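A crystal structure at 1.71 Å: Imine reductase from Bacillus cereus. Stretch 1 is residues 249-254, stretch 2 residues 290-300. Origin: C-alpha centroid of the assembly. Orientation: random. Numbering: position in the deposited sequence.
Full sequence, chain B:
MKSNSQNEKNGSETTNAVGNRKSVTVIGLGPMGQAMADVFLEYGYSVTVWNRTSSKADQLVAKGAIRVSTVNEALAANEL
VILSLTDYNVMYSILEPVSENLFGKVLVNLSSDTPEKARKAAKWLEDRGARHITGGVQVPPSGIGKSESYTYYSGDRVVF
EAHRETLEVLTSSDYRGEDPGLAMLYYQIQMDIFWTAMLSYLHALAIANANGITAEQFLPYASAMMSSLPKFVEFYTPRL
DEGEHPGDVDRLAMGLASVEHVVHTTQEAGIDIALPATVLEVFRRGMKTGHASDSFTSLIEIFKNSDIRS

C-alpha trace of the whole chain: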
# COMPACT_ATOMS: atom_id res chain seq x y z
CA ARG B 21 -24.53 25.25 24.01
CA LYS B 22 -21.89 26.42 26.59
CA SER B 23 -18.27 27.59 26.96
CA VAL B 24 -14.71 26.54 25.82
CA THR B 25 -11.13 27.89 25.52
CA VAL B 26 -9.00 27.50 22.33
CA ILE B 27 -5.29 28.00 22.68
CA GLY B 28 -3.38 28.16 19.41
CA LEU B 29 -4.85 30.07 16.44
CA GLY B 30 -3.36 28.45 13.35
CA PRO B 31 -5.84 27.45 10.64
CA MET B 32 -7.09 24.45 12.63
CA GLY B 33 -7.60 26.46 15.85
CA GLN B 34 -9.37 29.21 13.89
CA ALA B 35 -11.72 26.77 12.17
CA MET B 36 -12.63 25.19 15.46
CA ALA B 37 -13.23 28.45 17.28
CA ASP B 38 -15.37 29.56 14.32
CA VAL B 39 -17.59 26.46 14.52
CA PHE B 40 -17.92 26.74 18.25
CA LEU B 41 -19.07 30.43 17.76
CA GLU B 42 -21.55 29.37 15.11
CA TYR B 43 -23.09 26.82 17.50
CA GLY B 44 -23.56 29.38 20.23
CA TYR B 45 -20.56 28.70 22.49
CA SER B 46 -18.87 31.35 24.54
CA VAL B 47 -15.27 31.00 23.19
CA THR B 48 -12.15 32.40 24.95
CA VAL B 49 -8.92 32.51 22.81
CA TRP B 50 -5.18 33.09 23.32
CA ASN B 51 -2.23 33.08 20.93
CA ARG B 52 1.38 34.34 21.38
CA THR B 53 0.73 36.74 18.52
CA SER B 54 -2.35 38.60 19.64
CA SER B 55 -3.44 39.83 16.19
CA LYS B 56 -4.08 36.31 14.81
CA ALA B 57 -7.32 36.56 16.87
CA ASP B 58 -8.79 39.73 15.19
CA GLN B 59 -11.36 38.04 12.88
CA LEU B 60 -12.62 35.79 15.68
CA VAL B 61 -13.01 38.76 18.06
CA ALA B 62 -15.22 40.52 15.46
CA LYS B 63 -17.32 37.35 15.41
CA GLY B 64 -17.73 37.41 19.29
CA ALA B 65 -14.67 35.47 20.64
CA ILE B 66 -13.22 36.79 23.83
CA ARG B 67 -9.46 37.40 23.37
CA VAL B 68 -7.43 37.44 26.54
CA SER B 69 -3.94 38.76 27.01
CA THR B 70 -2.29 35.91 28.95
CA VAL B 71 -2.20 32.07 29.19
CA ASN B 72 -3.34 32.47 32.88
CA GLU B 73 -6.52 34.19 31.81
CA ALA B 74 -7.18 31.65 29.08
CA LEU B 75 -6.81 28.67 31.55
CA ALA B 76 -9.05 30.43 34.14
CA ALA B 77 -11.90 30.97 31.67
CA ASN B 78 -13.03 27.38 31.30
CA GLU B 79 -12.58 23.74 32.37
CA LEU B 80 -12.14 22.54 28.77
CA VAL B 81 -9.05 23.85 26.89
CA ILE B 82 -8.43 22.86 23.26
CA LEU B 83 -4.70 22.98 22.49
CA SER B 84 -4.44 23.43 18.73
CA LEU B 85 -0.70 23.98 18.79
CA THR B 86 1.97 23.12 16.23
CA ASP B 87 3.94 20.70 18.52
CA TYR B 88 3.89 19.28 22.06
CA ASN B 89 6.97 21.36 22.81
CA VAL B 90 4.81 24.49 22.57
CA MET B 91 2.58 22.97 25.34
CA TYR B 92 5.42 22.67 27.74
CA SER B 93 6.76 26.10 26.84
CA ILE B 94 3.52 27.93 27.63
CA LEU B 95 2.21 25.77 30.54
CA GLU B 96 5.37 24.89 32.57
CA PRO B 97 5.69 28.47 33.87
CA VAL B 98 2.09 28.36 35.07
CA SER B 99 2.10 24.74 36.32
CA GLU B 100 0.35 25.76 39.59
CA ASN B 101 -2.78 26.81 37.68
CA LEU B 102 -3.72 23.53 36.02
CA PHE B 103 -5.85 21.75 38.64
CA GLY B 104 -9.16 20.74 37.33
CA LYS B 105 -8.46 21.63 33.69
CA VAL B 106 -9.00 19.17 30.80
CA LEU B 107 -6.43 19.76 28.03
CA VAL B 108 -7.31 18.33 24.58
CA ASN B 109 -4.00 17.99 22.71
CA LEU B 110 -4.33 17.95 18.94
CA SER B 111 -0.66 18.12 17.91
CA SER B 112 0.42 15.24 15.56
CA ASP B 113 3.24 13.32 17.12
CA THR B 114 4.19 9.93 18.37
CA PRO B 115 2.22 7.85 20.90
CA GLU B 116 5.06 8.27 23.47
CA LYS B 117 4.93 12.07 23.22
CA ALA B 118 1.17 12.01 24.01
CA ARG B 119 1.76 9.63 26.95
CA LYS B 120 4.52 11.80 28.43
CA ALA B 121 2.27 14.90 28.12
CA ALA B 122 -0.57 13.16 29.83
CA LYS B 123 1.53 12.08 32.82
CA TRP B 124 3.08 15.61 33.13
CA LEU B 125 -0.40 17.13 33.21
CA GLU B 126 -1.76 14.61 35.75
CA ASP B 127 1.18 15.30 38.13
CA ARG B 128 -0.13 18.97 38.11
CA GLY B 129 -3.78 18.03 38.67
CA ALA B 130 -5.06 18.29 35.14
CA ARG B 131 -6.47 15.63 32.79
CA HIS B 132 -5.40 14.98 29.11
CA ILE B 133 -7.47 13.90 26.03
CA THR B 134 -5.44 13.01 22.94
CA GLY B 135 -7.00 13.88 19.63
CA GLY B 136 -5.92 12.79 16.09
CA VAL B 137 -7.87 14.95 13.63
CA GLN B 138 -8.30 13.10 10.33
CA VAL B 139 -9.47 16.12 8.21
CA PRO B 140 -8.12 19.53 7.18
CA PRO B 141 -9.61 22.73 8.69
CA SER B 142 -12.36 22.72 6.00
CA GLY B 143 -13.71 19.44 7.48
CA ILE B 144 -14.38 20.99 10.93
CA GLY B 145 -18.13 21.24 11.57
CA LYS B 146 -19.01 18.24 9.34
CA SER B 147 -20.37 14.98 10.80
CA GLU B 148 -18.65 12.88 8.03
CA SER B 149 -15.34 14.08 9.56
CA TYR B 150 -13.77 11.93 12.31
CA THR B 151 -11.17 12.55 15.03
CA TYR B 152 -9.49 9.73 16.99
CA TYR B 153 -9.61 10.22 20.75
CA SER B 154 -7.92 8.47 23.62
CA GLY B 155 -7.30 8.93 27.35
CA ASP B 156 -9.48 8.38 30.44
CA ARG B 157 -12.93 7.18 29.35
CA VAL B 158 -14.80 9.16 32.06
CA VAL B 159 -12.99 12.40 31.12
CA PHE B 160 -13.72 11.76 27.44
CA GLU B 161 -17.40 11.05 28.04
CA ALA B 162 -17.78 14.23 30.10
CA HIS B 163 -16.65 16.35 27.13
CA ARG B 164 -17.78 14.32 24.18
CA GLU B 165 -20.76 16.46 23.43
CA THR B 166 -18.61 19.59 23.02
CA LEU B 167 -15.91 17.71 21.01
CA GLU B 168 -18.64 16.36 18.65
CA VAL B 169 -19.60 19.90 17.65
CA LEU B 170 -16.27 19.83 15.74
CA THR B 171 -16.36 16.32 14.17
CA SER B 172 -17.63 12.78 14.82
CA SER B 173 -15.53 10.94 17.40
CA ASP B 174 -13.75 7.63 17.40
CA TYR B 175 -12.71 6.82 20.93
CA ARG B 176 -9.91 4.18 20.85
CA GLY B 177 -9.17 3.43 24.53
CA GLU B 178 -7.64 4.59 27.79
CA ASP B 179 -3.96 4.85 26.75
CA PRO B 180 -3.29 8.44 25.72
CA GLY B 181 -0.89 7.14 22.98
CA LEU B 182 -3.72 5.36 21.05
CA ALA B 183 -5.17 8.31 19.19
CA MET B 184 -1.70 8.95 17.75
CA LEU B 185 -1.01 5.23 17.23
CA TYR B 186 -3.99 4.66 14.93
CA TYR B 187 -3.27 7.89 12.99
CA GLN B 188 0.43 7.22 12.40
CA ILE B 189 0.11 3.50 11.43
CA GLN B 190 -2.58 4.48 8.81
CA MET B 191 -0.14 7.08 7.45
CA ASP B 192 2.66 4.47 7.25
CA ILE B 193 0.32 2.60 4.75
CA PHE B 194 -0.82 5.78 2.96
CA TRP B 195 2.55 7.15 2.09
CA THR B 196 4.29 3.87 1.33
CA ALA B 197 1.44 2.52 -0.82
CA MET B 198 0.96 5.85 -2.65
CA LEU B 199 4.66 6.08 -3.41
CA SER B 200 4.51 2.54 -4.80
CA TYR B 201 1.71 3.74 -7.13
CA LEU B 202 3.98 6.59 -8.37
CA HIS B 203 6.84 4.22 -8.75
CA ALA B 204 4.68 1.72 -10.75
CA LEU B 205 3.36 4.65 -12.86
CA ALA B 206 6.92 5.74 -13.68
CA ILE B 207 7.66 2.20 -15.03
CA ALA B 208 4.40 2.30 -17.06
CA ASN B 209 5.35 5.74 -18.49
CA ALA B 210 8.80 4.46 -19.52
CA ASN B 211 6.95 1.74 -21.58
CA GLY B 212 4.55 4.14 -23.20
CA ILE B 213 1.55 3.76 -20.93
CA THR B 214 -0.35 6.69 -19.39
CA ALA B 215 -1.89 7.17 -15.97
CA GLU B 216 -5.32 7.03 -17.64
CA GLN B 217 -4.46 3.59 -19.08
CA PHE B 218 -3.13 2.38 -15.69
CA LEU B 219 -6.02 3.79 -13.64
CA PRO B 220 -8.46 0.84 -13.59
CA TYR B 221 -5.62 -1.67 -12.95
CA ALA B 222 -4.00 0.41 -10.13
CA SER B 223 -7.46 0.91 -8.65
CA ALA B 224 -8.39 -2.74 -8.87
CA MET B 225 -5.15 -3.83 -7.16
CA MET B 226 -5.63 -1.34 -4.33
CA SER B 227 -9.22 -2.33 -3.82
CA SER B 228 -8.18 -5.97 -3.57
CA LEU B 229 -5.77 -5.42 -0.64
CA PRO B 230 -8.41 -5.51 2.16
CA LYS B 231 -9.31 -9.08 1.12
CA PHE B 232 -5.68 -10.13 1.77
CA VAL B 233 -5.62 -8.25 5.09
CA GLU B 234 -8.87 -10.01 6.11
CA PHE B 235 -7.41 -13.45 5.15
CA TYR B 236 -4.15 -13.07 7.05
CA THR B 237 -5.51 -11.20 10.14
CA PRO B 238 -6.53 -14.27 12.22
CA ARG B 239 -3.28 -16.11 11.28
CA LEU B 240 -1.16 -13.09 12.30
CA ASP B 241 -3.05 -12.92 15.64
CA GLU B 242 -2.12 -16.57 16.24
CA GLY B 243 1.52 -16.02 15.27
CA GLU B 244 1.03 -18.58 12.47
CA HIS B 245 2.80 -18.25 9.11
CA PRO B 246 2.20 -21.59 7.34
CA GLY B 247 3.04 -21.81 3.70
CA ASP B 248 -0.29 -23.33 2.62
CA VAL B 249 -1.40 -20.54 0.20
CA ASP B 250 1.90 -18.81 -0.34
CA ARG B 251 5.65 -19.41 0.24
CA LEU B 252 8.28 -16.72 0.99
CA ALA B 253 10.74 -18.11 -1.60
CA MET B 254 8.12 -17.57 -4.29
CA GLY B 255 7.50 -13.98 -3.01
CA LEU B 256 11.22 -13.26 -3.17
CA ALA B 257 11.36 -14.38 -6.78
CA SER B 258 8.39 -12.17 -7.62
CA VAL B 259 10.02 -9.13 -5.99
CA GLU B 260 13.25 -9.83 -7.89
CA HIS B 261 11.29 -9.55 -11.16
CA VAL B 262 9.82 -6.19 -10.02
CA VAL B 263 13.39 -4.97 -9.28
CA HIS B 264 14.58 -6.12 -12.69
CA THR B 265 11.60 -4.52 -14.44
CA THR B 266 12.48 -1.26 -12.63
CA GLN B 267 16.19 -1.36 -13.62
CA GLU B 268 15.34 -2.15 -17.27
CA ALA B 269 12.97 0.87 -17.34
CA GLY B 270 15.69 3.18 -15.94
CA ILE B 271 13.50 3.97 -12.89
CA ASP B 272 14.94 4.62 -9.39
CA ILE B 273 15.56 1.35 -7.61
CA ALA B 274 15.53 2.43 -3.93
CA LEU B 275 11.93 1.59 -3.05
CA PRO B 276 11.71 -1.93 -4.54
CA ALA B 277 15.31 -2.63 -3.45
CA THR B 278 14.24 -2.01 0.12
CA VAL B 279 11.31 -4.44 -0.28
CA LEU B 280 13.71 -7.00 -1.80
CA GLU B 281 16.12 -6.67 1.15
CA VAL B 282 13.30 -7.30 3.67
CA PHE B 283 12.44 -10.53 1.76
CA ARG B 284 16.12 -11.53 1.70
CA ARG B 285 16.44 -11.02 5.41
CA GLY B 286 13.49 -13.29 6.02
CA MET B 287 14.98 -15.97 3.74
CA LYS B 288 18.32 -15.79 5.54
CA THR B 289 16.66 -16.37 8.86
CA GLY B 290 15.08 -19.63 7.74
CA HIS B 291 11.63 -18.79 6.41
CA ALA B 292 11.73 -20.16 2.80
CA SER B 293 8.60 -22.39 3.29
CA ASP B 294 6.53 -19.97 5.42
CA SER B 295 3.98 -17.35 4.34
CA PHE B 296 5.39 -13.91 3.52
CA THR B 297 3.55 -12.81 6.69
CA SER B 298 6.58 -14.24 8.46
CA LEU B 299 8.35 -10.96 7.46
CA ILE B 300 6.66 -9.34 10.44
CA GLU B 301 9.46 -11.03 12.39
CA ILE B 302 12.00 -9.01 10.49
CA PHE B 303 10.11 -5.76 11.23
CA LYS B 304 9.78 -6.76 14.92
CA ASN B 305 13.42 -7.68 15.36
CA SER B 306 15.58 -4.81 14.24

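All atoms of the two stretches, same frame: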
# COMPACT_ATOMS: atom_id res chain seq x y z
N VAL B 249 -0.93 -21.30 1.34
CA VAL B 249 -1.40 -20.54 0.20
C VAL B 249 -0.32 -19.73 -0.43
O VAL B 249 -0.51 -19.19 -1.52
CB VAL B 249 -2.65 -19.68 0.54
CG1 VAL B 249 -3.73 -20.54 1.17
CG2 VAL B 249 -2.29 -18.54 1.53
N ASP B 250 0.84 -19.58 0.23
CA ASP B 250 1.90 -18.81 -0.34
C ASP B 250 3.23 -19.14 0.40
O ASP B 250 3.22 -19.46 1.56
CB ASP B 250 1.67 -17.27 -0.30
CG ASP B 250 1.99 -16.66 1.11
OD1 ASP B 250 1.21 -16.77 2.06
OD2 ASP B 250 3.13 -16.14 1.26
N ARG B 251 4.33 -19.11 -0.35
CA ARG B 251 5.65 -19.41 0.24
C ARG B 251 6.61 -18.20 0.02
O ARG B 251 6.72 -17.59 -1.06
CB ARG B 251 6.25 -20.69 -0.39
CG ARG B 251 5.42 -21.90 0.17
CD ARG B 251 6.00 -23.25 0.01
NE ARG B 251 5.01 -24.29 0.39
CZ ARG B 251 4.81 -24.89 1.57
NH1 ARG B 251 5.44 -24.54 2.70
NH2 ARG B 251 3.87 -25.83 1.64
N LEU B 252 7.35 -17.88 1.09
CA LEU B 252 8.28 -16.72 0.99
C LEU B 252 9.23 -16.79 -0.19
O LEU B 252 9.54 -15.82 -0.83
CB LEU B 252 9.09 -16.58 2.29
CG LEU B 252 9.95 -15.34 2.41
CD1 LEU B 252 9.10 -14.06 2.38
CD2 LEU B 252 10.81 -15.36 3.65
N ALA B 253 9.79 -17.99 -0.50
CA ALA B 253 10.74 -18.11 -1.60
C ALA B 253 10.12 -17.66 -2.90
O ALA B 253 10.81 -17.09 -3.75
CB ALA B 253 11.21 -19.56 -1.70
N MET B 254 8.83 -17.96 -3.06
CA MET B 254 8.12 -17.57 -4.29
C MET B 254 7.89 -16.00 -4.31
O MET B 254 7.94 -15.39 -5.41
CB MET B 254 6.81 -18.31 -4.47
CG MET B 254 6.92 -19.81 -4.60
SD MET B 254 7.86 -20.24 -6.05
CE MET B 254 6.62 -20.11 -7.33
N GLY B 290 15.70 -18.30 7.79
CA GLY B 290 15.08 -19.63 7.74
C GLY B 290 13.62 -19.73 7.47
O GLY B 290 12.97 -20.63 8.02
N HIS B 291 13.07 -18.82 6.65
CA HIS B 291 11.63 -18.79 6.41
C HIS B 291 11.20 -19.15 4.99
O HIS B 291 10.03 -18.84 4.60
CB HIS B 291 11.06 -17.40 6.76
CG HIS B 291 11.26 -17.01 8.18
ND1 HIS B 291 10.40 -17.40 9.18
CD2 HIS B 291 12.23 -16.30 8.78
CE1 HIS B 291 10.84 -16.94 10.35
NE2 HIS B 291 11.94 -16.27 10.12
N ALA B 292 12.05 -19.86 4.23
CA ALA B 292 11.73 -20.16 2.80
C ALA B 292 10.34 -20.76 2.58
O ALA B 292 9.72 -20.43 1.51
CB ALA B 292 12.77 -21.10 2.20
N SER B 293 9.88 -21.65 3.45
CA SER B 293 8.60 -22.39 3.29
C SER B 293 7.43 -21.79 4.06
O SER B 293 6.33 -22.38 4.08
CB SER B 293 8.77 -23.93 3.64
OG SER B 293 9.77 -24.49 2.77
N ASP B 294 7.65 -20.65 4.75
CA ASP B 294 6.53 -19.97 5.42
C ASP B 294 5.85 -18.92 4.55
O ASP B 294 6.37 -18.54 3.49
CB ASP B 294 7.07 -19.21 6.62
CG ASP B 294 7.71 -20.09 7.70
OD1 ASP B 294 7.53 -21.33 7.74
OD2 ASP B 294 8.36 -19.48 8.60
N SER B 295 4.67 -18.48 4.99
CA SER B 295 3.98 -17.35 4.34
C SER B 295 4.85 -16.12 4.42
O SER B 295 5.72 -15.98 5.36
CB SER B 295 2.70 -17.04 5.10
OG SER B 295 2.06 -15.90 4.53
N PHE B 296 4.76 -15.27 3.41
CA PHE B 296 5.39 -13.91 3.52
C PHE B 296 5.01 -13.13 4.73
O PHE B 296 5.75 -12.18 5.08
CB PHE B 296 5.21 -13.11 2.23
CG PHE B 296 3.93 -12.30 2.18
CD1 PHE B 296 2.74 -12.86 1.74
CD2 PHE B 296 3.94 -10.96 2.51
CE1 PHE B 296 1.59 -12.09 1.66
CE2 PHE B 296 2.81 -10.19 2.45
CZ PHE B 296 1.62 -10.76 2.02
N THR B 297 3.95 -13.49 5.43
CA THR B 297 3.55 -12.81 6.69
C THR B 297 4.64 -12.97 7.75
O THR B 297 4.73 -12.19 8.67
CB THR B 297 2.19 -13.22 7.23
OG1 THR B 297 2.18 -14.61 7.54
CG2 THR B 297 1.12 -12.89 6.26
N SER B 298 5.47 -13.99 7.56
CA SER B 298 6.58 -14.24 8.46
C SER B 298 7.55 -13.03 8.48
O SER B 298 8.36 -12.95 9.44
CB SER B 298 7.36 -15.52 8.09
OG SER B 298 7.99 -15.47 6.83
N LEU B 299 7.55 -12.20 7.46
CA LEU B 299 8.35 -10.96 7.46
C LEU B 299 8.02 -9.97 8.59
O LEU B 299 8.89 -9.12 8.90
CB LEU B 299 8.36 -10.27 6.11
CG LEU B 299 8.87 -11.07 4.90
CD1 LEU B 299 8.65 -10.37 3.59
CD2 LEU B 299 10.34 -11.42 5.10
N ILE B 300 6.92 -10.16 9.26
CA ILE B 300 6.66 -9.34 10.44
C ILE B 300 7.72 -9.58 11.51
O ILE B 300 8.06 -8.69 12.27
CB ILE B 300 5.22 -9.51 10.91
CG1 ILE B 300 4.85 -8.27 11.75
CG2 ILE B 300 5.06 -10.75 11.67
CD1 ILE B 300 3.41 -8.18 12.17

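The contact between residues 249-254 and 290-300 is mainly polar, a helix start held against a turn by backbone and carboxylate hydrogen bonds, with L252 supplying a compact apolar centre. The CA-to-CB bond of D250 points toward the second stretch, and both carboxylate oxygens bond there. S295 OG donates to D250 OD1 at 2.8 Å, while the amide F296 N donates to D250 OD2, also at 2.8 Å and nearly straight, with an N-H...O angle of 169°. The two bonds thus fix consecutive residues just where the 3-10 segment 296-298 begins. D250 OD2 also lies at the edge of the F296 ring, near its plane, 3.3 Å from F296 CD1, so the carboxylate meets the ring rim rather than the π face. S295 OG is in turn an acceptor for the amide of T297, at 3.2 Å from T297 N, which ties the serine that holds D250 into its own segment.

The backbone of the first stretch is received by carbonyl groups of the second. R251 occupies the N-cap position, and the amides that follow it, in the first turn of a helix, have no preceding helical carbonyls to bind. Here they find acceptors across the contact: L252 N donates to D294 O at 2.7 Å, and A253 N donates to A292 O at 3.2 Å. Both acceptors belong to the type I turn from H291 to D294, which is closed by a hydrogen bond of 3.0 Å from D294 N to H291 O and braced by a second, also of 3.0 Å, from H291 ND1 to D294 OD2. D294 therefore serves the contact through its main chain, its CA-to-CB bond pointing away from the first stretch. Its carbonyl also receives a CA-H...O contact, with R251 CA 3.4 Å from D294 O, and a similar approach places S295 CA 3.6 Å from D250 O.

The R251 side chain leaves its backbone sideways, but its end comes nearer to the turn. R251 NH1 lies 2.7 Å from S293 O, which sits at the edge of the guanidinium near its plane; despite the short distance, the N-H...O angle of 127° makes this hydrogen bond weak.

L252 is buried and has the largest area covered by the opposing stretch. Its CD1 packs 4.0 Å from F296 CB and 3.9 Å from L299 CD1, while L252 CD2 lies 3.7 Å from H291 CB. The leucine thus touches the turn at H291 and, further along, F296 and L299.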